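Cellulosomal scaffoldin adaptor protein B (Acetivibrio cellulolyticus, PDB 3FNK) serves as a cellulosomal adaptor scaffoldin, of which this chain is the second type II cohesin module, a dockerin-binding domain. Local coordinates at residues K28-I33 and T117-V122. Numbering follows the deposited sequence.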
# COMPACT_ATOMS: atom_id res chain seq x y z
N LYS A 28 -8.99 -8.35 2.13
CA LYS A 28 -8.02 -7.68 1.27
C LYS A 28 -7.93 -6.17 1.45
O LYS A 28 -8.94 -5.44 1.37
CB LYS A 28 -8.12 -8.09 -0.20
CG LYS A 28 -9.37 -7.81 -0.91
CD LYS A 28 -9.58 -8.93 -1.97
CE LYS A 28 -9.67 -10.27 -1.27
NZ LYS A 28 -9.62 -11.48 -2.17
N ALA A 29 -6.71 -5.73 1.75
CA ALA A 29 -6.37 -4.34 1.96
C ALA A 29 -5.69 -3.84 0.70
O ALA A 29 -4.72 -4.45 0.23
CB ALA A 29 -5.45 -4.20 3.15
N THR A 30 -6.24 -2.77 0.13
CA THR A 30 -5.79 -2.19 -1.14
C THR A 30 -5.19 -0.79 -0.89
O THR A 30 -5.86 0.08 -0.32
CB THR A 30 -6.92 -2.06 -2.15
OG1 THR A 30 -7.48 -3.35 -2.41
CG2 THR A 30 -6.44 -1.45 -3.44
N VAL A 31 -3.93 -0.61 -1.29
CA VAL A 31 -3.24 0.68 -1.19
C VAL A 31 -3.61 1.36 -2.50
O VAL A 31 -3.53 0.75 -3.56
CB VAL A 31 -1.68 0.52 -1.06
CG1 VAL A 31 -0.96 1.89 -1.11
CG2 VAL A 31 -1.31 -0.21 0.22
N LYS A 32 -4.03 2.63 -2.43
CA LYS A 32 -4.54 3.34 -3.59
C LYS A 32 -4.34 4.85 -3.42
O LYS A 32 -4.24 5.37 -2.30
CB LYS A 32 -6.02 3.01 -3.78
CG LYS A 32 -6.88 3.36 -2.54
CD LYS A 32 -8.28 2.75 -2.74
CE LYS A 32 -9.19 2.96 -1.55
NZ LYS A 32 -10.54 2.42 -1.97
N ILE A 33 -4.30 5.56 -4.54
CA ILE A 33 -3.96 6.96 -4.50
C ILE A 33 -4.97 7.76 -5.29
O ILE A 33 -5.69 7.24 -6.13
CB ILE A 33 -2.56 7.27 -5.06
CG1 ILE A 33 -2.36 6.63 -6.46
CG2 ILE A 33 -1.49 6.81 -4.11
CD1 ILE A 33 -1.18 7.30 -7.32
N THR A 117 -4.23 8.42 -10.39
CA THR A 117 -5.30 7.95 -9.52
C THR A 117 -5.56 6.47 -9.78
O THR A 117 -5.76 6.08 -10.90
CB THR A 117 -6.60 8.76 -9.76
OG1 THR A 117 -6.34 10.14 -9.46
CG2 THR A 117 -7.74 8.24 -8.82
N GLY A 118 -5.55 5.67 -8.72
CA GLY A 118 -5.83 4.26 -8.85
C GLY A 118 -5.20 3.41 -7.77
O GLY A 118 -4.55 3.91 -6.83
N THR A 119 -5.37 2.11 -7.92
CA THR A 119 -4.84 1.20 -6.91
C THR A 119 -3.37 0.83 -7.23
O THR A 119 -2.97 0.74 -8.40
CB THR A 119 -5.69 -0.06 -6.81
OG1 THR A 119 -5.66 -0.70 -8.09
CG2 THR A 119 -7.14 0.30 -6.46
N LEU A 120 -2.61 0.59 -6.16
CA LEU A 120 -1.17 0.37 -6.21
C LEU A 120 -0.75 -1.04 -5.84
O LEU A 120 0.25 -1.54 -6.34
CB LEU A 120 -0.44 1.35 -5.25
CG LEU A 120 -0.57 2.86 -5.50
CD1 LEU A 120 0.42 3.57 -4.62
CD2 LEU A 120 -0.34 3.21 -6.96
N ALA A 121 -1.51 -1.67 -4.95
CA ALA A 121 -1.06 -2.86 -4.28
C ALA A 121 -2.16 -3.44 -3.41
O ALA A 121 -2.92 -2.70 -2.72
CB ALA A 121 0.15 -2.54 -3.42
N VAL A 122 -2.23 -4.77 -3.44
CA VAL A 122 -3.18 -5.52 -2.63
C VAL A 122 -2.43 -6.52 -1.77
O VAL A 122 -1.59 -7.30 -2.24
CB VAL A 122 -4.23 -6.25 -3.47
CG1 VAL A 122 -5.35 -6.79 -2.57
CG2 VAL A 122 -4.80 -5.35 -4.54
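Val31 pairs with Ala121 and Ile33 with Gly118 as antiparallel hydrogen-bonded pairs, and the local axes of the two strand segments run at 143° to each other. The Val31 N to Ala121 O bond, 2.7 Å, is nearly straight, whereas Val31 O takes Leu120 N at 2.8 Å and only weakly Ala121 N at 3.4 Å. One carbonyl thus faces two successive N-H groups, and the register slips by one residue. Gly118 and Ile33 close the ladder with reciprocal bonds; the backbone of Gly118, with a phi of 154° and an extended psi, calls for glycine, since a CB there would press on the carbonyl O of Thr117. On the buried face of Val31, Ile33 and Ala121, Leu120 carries the apolar contact: its CD1 meets Ile33 CG2 at 3.8 Å and sits more loosely by Val31 CG1, while CD2 lies beside Ile33 CG1. The Leu120 and Ile33 side chains cross at about a right angle. On the face of Thr30, Lys32, Thr119 and Val122, Thr30 has CG2 anti to the backbone N, which sets this methyl against Thr119 CG2 at 3.6 Å; Thr30 OG1 lies by the methyls of Val122, and Val122 CG1 reaches Lys28 CB at 3.9 Å. Thr119 OG1 is hydrogen-bonded to Glu74 N. Leu120 and Ala121 opposite Val31 form a classic beta bulge within one sheet of the cohesin beta sandwich, with Leu120 packed on Phe39 and Tyr42 of the facing sheet.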